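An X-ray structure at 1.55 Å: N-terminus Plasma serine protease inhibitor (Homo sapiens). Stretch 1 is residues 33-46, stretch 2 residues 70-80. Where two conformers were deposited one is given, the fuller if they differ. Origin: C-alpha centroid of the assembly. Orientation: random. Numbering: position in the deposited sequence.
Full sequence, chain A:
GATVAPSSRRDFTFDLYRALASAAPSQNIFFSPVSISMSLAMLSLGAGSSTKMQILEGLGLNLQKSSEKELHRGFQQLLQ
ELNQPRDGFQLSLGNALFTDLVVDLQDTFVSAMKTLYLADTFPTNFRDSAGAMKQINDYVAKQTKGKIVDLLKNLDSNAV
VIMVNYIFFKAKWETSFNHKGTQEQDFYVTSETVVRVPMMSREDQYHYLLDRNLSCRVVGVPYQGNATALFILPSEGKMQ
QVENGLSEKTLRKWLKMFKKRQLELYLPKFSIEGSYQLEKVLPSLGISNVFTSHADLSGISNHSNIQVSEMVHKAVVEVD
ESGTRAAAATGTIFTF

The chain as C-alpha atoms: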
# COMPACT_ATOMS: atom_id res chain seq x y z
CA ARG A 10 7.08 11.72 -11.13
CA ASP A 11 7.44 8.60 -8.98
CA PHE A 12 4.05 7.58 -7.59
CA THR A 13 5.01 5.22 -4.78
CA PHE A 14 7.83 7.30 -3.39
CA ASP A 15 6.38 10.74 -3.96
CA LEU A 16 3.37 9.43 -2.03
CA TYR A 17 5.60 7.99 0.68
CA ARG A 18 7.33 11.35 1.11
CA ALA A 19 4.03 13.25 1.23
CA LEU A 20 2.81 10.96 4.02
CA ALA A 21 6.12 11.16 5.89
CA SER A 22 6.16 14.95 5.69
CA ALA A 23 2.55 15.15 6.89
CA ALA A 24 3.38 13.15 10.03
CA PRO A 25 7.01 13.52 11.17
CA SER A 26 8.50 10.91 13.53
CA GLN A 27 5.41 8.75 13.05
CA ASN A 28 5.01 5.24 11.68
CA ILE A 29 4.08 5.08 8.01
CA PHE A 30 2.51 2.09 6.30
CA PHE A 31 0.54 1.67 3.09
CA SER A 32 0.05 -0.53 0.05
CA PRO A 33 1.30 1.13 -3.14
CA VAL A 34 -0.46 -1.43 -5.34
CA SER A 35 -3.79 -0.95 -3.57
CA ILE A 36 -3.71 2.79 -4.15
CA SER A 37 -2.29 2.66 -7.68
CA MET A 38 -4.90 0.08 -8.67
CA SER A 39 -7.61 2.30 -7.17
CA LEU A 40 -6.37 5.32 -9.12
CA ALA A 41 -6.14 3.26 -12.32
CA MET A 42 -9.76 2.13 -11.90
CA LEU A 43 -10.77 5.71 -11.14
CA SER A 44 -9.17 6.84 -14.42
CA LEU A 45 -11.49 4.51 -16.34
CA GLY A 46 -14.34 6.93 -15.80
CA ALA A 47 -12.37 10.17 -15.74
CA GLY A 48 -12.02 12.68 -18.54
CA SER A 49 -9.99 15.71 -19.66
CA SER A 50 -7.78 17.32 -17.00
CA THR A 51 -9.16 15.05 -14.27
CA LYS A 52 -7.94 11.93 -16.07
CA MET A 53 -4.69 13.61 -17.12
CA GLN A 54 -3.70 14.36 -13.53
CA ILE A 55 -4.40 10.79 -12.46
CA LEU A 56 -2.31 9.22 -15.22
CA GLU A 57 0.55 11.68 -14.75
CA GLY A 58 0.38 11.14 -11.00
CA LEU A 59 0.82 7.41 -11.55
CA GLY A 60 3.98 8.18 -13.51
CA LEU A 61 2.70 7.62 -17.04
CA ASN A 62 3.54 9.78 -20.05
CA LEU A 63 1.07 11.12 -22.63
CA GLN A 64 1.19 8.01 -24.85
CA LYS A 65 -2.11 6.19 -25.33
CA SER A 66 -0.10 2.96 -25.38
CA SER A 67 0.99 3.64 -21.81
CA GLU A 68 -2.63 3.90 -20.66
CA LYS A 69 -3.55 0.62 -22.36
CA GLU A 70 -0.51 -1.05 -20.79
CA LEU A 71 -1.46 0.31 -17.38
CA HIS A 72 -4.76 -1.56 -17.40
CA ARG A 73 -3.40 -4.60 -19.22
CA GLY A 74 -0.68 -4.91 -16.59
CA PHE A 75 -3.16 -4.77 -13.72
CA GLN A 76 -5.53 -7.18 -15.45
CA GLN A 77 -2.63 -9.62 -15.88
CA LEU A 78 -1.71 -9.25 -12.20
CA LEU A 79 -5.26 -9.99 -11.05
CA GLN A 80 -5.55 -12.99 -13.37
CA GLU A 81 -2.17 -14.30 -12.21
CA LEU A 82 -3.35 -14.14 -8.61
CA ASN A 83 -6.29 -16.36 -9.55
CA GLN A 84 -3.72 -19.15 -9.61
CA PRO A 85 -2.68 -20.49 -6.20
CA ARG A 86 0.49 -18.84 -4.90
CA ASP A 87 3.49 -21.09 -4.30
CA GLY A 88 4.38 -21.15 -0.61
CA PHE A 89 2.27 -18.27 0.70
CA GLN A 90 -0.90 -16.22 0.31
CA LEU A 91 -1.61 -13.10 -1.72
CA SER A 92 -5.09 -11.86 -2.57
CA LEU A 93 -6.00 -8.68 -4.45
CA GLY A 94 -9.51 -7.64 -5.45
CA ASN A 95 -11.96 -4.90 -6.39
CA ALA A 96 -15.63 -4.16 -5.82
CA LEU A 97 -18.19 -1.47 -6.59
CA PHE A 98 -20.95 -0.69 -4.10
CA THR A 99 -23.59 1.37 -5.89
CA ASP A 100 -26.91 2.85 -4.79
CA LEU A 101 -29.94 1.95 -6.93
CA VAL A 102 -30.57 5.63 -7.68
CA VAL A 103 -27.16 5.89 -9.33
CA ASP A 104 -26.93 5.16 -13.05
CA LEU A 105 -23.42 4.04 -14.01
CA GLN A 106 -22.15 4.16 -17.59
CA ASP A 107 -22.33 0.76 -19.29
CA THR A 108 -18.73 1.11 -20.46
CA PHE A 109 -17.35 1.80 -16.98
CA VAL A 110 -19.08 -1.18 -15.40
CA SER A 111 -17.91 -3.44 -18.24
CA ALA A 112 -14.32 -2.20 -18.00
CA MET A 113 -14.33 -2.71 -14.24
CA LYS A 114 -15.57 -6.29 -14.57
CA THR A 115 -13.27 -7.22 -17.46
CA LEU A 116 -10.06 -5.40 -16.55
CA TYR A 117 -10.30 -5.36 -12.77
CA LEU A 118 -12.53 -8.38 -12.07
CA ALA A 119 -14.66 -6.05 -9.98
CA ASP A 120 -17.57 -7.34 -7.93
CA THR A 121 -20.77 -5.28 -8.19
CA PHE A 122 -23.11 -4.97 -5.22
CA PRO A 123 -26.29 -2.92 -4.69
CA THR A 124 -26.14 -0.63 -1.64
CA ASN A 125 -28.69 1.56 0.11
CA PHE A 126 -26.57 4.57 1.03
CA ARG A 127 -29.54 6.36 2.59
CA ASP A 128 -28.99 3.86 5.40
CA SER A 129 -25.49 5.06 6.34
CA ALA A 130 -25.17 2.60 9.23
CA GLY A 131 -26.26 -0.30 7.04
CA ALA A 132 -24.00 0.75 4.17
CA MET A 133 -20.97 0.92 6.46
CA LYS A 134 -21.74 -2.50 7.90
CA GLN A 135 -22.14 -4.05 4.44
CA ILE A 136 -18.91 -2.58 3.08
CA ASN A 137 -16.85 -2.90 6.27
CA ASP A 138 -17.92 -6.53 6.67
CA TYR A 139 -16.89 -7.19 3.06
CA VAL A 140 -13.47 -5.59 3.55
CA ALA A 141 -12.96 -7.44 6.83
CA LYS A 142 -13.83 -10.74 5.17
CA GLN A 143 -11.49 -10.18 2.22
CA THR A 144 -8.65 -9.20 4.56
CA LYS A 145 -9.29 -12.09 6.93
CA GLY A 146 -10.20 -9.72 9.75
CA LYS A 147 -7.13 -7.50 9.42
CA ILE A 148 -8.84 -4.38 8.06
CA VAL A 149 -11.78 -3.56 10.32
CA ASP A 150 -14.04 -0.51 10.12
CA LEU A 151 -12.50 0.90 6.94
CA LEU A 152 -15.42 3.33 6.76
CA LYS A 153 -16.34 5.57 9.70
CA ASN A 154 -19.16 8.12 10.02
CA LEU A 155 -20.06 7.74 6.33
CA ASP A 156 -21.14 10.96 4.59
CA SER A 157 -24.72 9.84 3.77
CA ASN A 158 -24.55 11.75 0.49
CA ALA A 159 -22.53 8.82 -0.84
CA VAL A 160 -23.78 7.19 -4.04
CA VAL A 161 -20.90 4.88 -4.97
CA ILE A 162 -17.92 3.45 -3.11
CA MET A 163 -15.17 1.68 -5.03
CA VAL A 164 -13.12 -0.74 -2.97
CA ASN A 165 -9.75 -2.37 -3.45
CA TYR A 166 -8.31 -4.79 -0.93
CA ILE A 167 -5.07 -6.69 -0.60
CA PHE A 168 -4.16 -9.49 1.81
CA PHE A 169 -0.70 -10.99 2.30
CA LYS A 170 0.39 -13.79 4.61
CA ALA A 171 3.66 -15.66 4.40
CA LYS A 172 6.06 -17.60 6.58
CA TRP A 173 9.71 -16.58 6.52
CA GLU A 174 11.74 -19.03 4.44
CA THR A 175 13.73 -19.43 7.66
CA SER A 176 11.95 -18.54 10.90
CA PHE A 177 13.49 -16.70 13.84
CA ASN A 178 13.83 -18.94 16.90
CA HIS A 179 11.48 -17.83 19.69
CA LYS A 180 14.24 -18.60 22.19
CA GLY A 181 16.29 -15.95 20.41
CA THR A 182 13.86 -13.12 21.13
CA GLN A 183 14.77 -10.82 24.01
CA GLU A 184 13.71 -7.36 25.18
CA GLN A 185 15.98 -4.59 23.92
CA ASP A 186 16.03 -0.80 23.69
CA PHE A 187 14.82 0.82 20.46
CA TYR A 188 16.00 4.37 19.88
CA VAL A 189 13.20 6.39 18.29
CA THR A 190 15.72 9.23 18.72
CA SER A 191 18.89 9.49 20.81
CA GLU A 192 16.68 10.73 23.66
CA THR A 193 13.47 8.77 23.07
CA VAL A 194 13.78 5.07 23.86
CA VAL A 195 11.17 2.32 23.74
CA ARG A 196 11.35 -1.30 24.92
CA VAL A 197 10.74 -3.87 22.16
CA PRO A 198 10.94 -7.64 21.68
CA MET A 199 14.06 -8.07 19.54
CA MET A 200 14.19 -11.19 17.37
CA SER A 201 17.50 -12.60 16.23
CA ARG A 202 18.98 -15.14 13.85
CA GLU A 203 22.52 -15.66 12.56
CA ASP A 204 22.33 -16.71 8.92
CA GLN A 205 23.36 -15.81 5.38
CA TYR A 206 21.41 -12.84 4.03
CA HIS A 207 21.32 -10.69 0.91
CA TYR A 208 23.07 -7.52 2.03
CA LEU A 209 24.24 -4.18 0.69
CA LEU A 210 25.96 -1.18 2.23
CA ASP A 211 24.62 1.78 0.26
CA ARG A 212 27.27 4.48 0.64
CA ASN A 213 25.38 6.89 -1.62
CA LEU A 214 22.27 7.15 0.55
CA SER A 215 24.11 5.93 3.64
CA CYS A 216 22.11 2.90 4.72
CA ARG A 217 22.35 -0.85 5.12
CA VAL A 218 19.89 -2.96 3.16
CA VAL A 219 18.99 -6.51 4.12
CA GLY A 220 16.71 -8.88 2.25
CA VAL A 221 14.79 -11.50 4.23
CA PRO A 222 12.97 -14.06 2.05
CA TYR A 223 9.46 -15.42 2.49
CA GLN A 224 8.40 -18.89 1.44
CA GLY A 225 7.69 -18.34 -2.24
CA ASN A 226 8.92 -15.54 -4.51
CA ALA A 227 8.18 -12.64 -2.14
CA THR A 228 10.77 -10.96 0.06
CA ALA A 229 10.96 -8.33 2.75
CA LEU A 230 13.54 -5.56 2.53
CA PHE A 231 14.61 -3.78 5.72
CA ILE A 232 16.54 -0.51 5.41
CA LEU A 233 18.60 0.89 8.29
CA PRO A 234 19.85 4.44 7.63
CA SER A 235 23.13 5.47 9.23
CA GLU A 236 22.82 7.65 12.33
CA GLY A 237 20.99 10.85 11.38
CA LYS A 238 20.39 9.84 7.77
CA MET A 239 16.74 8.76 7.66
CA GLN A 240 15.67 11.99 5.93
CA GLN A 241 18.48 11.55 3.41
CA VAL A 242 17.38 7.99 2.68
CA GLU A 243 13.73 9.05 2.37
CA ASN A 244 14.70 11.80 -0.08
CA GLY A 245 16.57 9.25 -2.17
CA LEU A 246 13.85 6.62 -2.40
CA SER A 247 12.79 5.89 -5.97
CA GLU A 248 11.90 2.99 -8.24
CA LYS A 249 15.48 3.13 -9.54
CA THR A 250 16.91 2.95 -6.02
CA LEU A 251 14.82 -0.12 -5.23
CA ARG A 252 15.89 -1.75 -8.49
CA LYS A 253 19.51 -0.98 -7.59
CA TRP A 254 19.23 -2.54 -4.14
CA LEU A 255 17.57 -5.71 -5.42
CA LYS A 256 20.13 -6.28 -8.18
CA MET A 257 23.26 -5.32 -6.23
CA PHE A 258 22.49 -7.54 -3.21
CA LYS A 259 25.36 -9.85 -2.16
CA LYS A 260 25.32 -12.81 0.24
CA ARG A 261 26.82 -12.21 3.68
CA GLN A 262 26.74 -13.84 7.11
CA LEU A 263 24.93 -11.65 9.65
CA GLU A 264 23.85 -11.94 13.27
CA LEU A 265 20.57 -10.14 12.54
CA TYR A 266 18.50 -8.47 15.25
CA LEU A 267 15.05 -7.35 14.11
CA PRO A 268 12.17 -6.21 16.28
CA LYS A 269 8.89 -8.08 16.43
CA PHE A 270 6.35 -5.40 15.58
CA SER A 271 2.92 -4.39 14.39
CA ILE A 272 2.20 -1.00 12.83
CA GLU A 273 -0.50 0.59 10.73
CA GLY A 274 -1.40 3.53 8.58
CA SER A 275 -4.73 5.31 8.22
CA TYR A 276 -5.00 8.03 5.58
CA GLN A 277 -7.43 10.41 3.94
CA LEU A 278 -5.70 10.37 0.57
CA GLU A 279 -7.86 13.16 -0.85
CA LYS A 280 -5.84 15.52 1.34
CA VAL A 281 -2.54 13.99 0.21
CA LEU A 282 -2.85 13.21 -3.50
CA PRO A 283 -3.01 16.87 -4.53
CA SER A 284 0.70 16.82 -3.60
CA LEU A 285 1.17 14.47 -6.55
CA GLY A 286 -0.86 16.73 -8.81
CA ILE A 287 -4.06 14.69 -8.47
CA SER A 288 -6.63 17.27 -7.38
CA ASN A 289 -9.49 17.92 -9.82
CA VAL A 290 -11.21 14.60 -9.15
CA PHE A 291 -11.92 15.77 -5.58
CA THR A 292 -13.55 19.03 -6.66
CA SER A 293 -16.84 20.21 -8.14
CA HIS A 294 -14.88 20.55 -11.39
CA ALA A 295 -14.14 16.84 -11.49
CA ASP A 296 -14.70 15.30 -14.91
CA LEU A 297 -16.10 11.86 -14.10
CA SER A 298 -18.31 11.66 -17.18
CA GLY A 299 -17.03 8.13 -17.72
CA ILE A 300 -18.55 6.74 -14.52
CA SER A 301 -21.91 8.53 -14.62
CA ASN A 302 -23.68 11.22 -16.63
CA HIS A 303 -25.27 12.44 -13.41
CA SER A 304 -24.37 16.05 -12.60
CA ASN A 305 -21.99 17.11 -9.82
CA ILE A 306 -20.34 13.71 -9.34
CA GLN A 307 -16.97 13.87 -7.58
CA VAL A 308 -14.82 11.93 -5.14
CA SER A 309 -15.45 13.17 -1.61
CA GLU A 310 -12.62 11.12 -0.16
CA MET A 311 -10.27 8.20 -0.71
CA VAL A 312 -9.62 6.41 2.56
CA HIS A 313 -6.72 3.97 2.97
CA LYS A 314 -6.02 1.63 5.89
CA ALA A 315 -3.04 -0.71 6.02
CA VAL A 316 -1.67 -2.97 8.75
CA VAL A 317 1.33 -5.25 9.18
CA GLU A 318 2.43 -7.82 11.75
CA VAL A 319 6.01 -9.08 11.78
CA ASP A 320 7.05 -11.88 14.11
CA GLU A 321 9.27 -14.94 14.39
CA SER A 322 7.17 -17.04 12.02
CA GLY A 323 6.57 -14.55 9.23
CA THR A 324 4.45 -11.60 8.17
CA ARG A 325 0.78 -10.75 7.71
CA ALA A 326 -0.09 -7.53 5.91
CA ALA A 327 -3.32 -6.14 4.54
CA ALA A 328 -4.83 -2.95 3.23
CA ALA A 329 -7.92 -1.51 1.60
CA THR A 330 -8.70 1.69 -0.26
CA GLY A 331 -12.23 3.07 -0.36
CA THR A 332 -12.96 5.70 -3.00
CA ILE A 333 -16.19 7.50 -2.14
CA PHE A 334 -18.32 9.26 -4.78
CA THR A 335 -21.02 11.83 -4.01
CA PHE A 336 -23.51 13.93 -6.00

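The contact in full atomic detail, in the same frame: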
# COMPACT_ATOMS: atom_id res chain seq x y z
N PRO A 33 1.23 0.39 -1.88
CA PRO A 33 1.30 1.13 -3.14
C PRO A 33 0.38 0.54 -4.21
O PRO A 33 -0.31 1.27 -4.92
CB PRO A 33 2.78 1.02 -3.51
CG PRO A 33 3.45 1.01 -2.16
CD PRO A 33 2.57 0.05 -1.38
N VAL A 34 0.37 -0.79 -4.33
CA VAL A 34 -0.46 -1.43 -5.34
C VAL A 34 -1.95 -1.20 -5.11
O VAL A 34 -2.71 -1.03 -6.07
CB VAL A 34 -0.16 -2.94 -5.44
CG1 VAL A 34 -0.59 -3.66 -4.18
CG2 VAL A 34 -0.84 -3.52 -6.67
N SER A 35 -2.38 -1.19 -3.86
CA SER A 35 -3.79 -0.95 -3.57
C SER A 35 -4.23 0.43 -4.05
O SER A 35 -5.30 0.59 -4.65
CB SER A 35 -4.06 -1.06 -2.07
OG SER A 35 -5.42 -0.75 -1.79
N ILE A 36 -3.40 1.42 -3.77
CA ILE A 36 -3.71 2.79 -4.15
C ILE A 36 -3.57 3.03 -5.65
O ILE A 36 -4.43 3.69 -6.25
CB ILE A 36 -2.85 3.77 -3.34
CG1 ILE A 36 -3.10 3.53 -1.85
CG2 ILE A 36 -3.20 5.21 -3.73
CD1 ILE A 36 -2.20 4.31 -0.92
N SER A 37 -2.51 2.50 -6.25
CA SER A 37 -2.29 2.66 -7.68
C SER A 37 -3.42 1.99 -8.45
O SER A 37 -3.92 2.54 -9.43
CB SER A 37 -0.96 2.01 -8.10
OG SER A 37 0.14 2.71 -7.56
N MET A 38 -3.83 0.81 -8.00
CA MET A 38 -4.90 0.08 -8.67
C MET A 38 -6.19 0.90 -8.55
O MET A 38 -6.95 1.02 -9.50
CB MET A 38 -5.08 -1.32 -8.06
CG MET A 38 -6.22 -2.12 -8.69
SD MET A 38 -6.14 -3.89 -8.37
CE MET A 38 -4.84 -4.37 -9.51
N SER A 39 -6.41 1.49 -7.37
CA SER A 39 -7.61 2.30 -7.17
C SER A 39 -7.62 3.51 -8.10
O SER A 39 -8.66 3.86 -8.67
CB SER A 39 -7.70 2.78 -5.72
OG SER A 39 -7.88 1.68 -4.84
N LEU A 40 -6.47 4.16 -8.25
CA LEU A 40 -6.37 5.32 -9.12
C LEU A 40 -6.54 4.91 -10.59
O LEU A 40 -7.14 5.64 -11.38
CB LEU A 40 -5.02 6.01 -8.91
CG LEU A 40 -4.93 6.87 -7.64
CD1 LEU A 40 -3.50 7.33 -7.43
CD2 LEU A 40 -5.86 8.08 -7.78
N ALA A 41 -6.00 3.75 -10.95
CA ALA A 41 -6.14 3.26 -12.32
C ALA A 41 -7.62 3.00 -12.63
O ALA A 41 -8.10 3.35 -13.71
CB ALA A 41 -5.33 1.98 -12.50
N MET A 42 -8.34 2.39 -11.69
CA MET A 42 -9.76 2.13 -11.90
C MET A 42 -10.51 3.46 -12.00
O MET A 42 -11.41 3.62 -12.83
CB MET A 42 -10.32 1.29 -10.75
CG MET A 42 -9.80 -0.14 -10.74
SD MET A 42 -10.62 -1.19 -9.53
CE MET A 42 -10.15 -0.36 -7.98
N LEU A 43 -10.14 4.40 -11.14
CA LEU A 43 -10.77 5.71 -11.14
C LEU A 43 -10.60 6.39 -12.50
O LEU A 43 -11.52 7.05 -12.99
CB LEU A 43 -10.18 6.58 -10.03
CG LEU A 43 -10.74 8.00 -9.86
CD1 LEU A 43 -12.25 7.94 -9.62
CD2 LEU A 43 -10.05 8.67 -8.68
N SER A 44 -9.43 6.22 -13.12
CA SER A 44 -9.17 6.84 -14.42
C SER A 44 -10.08 6.30 -15.52
O SER A 44 -10.30 6.97 -16.52
CB SER A 44 -7.70 6.67 -14.83
OG SER A 44 -7.42 5.37 -15.33
N LEU A 45 -10.62 5.10 -15.33
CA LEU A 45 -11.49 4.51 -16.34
C LEU A 45 -12.70 5.38 -16.63
O LEU A 45 -13.19 5.42 -17.77
CB LEU A 45 -11.98 3.13 -15.89
CG LEU A 45 -10.95 1.99 -15.90
CD1 LEU A 45 -11.58 0.74 -15.30
CD2 LEU A 45 -10.48 1.72 -17.34
N GLY A 46 -13.18 6.08 -15.61
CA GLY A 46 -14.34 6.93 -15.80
C GLY A 46 -14.04 8.41 -15.70
O GLY A 46 -14.95 9.22 -15.51
N GLU A 70 -1.41 -0.16 -21.51
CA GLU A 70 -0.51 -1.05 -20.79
C GLU A 70 -0.76 -1.00 -19.29
O GLU A 70 -0.59 -2.00 -18.60
CB GLU A 70 0.95 -0.67 -21.09
CG GLU A 70 2.00 -1.48 -20.33
CD GLU A 70 1.82 -2.98 -20.50
OE1 GLU A 70 1.50 -3.42 -21.62
OE2 GLU A 70 2.03 -3.72 -19.51
N LEU A 71 -1.17 0.16 -18.80
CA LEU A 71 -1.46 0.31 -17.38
C LEU A 71 -2.54 -0.69 -16.98
O LEU A 71 -2.36 -1.48 -16.04
CB LEU A 71 -1.94 1.73 -17.07
CG LEU A 71 -2.47 1.98 -15.65
CD1 LEU A 71 -1.35 1.85 -14.64
CD2 LEU A 71 -3.09 3.37 -15.56
N HIS A 72 -3.66 -0.66 -17.70
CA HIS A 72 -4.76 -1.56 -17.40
C HIS A 72 -4.45 -3.00 -17.72
O HIS A 72 -4.82 -3.90 -16.97
CB HIS A 72 -6.02 -1.11 -18.14
CG HIS A 72 -6.46 0.28 -17.80
ND1 HIS A 72 -6.74 0.68 -16.51
CD2 HIS A 72 -6.64 1.38 -18.58
CE1 HIS A 72 -7.08 1.96 -16.51
NE2 HIS A 72 -7.02 2.41 -17.76
N ARG A 73 -3.76 -3.24 -18.84
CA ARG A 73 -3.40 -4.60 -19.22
C ARG A 73 -2.52 -5.22 -18.14
O ARG A 73 -2.68 -6.39 -17.78
CB ARG A 73 -2.65 -4.61 -20.56
CG ARG A 73 -2.42 -6.00 -21.13
CD ARG A 73 -1.14 -6.06 -21.95
NE ARG A 73 0.04 -5.89 -21.11
CZ ARG A 73 0.43 -6.76 -20.18
NH1 ARG A 73 1.52 -6.52 -19.46
NH2 ARG A 73 -0.26 -7.87 -19.98
N GLY A 74 -1.58 -4.43 -17.63
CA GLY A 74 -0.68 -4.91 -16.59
C GLY A 74 -1.42 -5.30 -15.32
O GLY A 74 -1.13 -6.34 -14.72
N PHE A 75 -2.38 -4.48 -14.91
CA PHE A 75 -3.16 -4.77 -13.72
C PHE A 75 -4.09 -5.95 -13.94
O PHE A 75 -4.32 -6.74 -13.03
CB PHE A 75 -3.96 -3.54 -13.27
CG PHE A 75 -3.18 -2.59 -12.40
CD1 PHE A 75 -2.40 -3.07 -11.35
CD2 PHE A 75 -3.26 -1.22 -12.59
CE1 PHE A 75 -1.69 -2.20 -10.52
CE2 PHE A 75 -2.56 -0.33 -11.76
CZ PHE A 75 -1.78 -0.83 -10.72
N GLN A 76 -4.65 -6.06 -15.14
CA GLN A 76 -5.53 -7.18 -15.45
C GLN A 76 -4.72 -8.48 -15.37
O GLN A 76 -5.19 -9.50 -14.85
CB GLN A 76 -6.12 -7.03 -16.85
CG GLN A 76 -7.02 -8.18 -17.27
CD GLN A 76 -7.39 -8.12 -18.74
OE1 GLN A 76 -6.52 -8.00 -19.60
NE2 GLN A 76 -8.68 -8.20 -19.03
N GLN A 77 -3.50 -8.45 -15.90
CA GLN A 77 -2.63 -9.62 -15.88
C GLN A 77 -2.31 -10.01 -14.44
O GLN A 77 -2.31 -11.19 -14.09
CB GLN A 77 -1.34 -9.32 -16.64
CG GLN A 77 -0.36 -10.49 -16.70
CD GLN A 77 0.96 -10.11 -17.35
OE1 GLN A 77 0.98 -9.56 -18.45
NE2 GLN A 77 2.06 -10.40 -16.67
N LEU A 78 -2.04 -9.02 -13.60
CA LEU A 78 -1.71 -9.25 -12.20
C LEU A 78 -2.87 -9.94 -11.48
O LEU A 78 -2.67 -10.91 -10.76
CB LEU A 78 -1.39 -7.93 -11.51
CG LEU A 78 -1.15 -7.98 -10.00
CD1 LEU A 78 0.01 -8.91 -9.68
CD2 LEU A 78 -0.85 -6.57 -9.49
N LEU A 79 -4.08 -9.42 -11.68
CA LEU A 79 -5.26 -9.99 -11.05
C LEU A 79 -5.52 -11.42 -11.52
O LEU A 79 -5.87 -12.28 -10.72
CB LEU A 79 -6.48 -9.11 -11.32
CG LEU A 79 -6.44 -7.75 -10.61
CD1 LEU A 79 -7.53 -6.84 -11.15
CD2 LEU A 79 -6.62 -7.96 -9.10
N GLN A 80 -5.34 -11.66 -12.81
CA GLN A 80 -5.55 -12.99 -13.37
C GLN A 80 -4.50 -13.96 -12.84
O GLN A 80 -4.80 -15.12 -12.56
CB GLN A 80 -5.50 -12.94 -14.90
CG GLN A 80 -6.66 -12.17 -15.52
CD GLN A 80 -6.59 -12.11 -17.03
OE1 GLN A 80 -7.46 -11.54 -17.68
NE2 GLN A 80 -5.55 -12.71 -17.60
O HOH W 1 -7.89 5.04 -18.08

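Two helices, their N-to-C directions 127° apart and their axes 10.6 Å apart at closest approach, pack largely through apolar side chains, with one polar corner at His 72; no direct hydrogen bond crosses between them. Along stretch 2 the contact falls on Leu 71, His 72, Phe 75, Leu 78 and Leu 79, the three-and-four spacing of one helical face. Glu 70, Arg 73 and Gln 77 stay clear of it: Arg 73 forms a salt bridge with Glu 70 and hydrogen-bonds to Gln 77, so charge is paired along the outer side.

Leu 71 opens the contact, its CD2 lying 4.0 Å from Ala 41 CB. His 72 starts sideways, but its m rotamer brings the ring across. Leu 45 CD2 covers one ring face, 3.7 Å from the centroid, while Ala 41 O approaches the edge, 3.3 Å from His 72 CE1. The polar edge is served by a water 2.8 Å from both His 72 NE2 and Ser 44 OG, donating to the serine. Ser 44 OG in turn donates to Ala 41 O (2.7 Å), so a small hydroxyl satisfies its own helix and joins the bridge. Histidine thus offers a face for packing and a nitrogen for water.

Phe 75 is the central knob, set among Val 34, Ser 37, Met 38 and Ala 41. Met 38 CA lies over one face of its ring, and Met 38, t at chi1 and chi2 and turned to m at chi3, brings its CE to 3.3 Å from Phe 75 CD1. Ala 41 CB, 3.7 Å from Phe 75 CE2, is short enough to let the aromatic come close to the backbone, where a flat, wide ring fills the hole.

Beyond it, Leu 78 points toward the other helix, and its CD2 meets a branched valine methyl, Val 34 CG2, at 4.2 Å. Leu 79 starts sideways but its end comes nearer, with CG 3.9 Å from Met 38 CE, so that one methionine methyl touches both Leu 79 and the Phe 75 ring. Together the helices bury 435 Å².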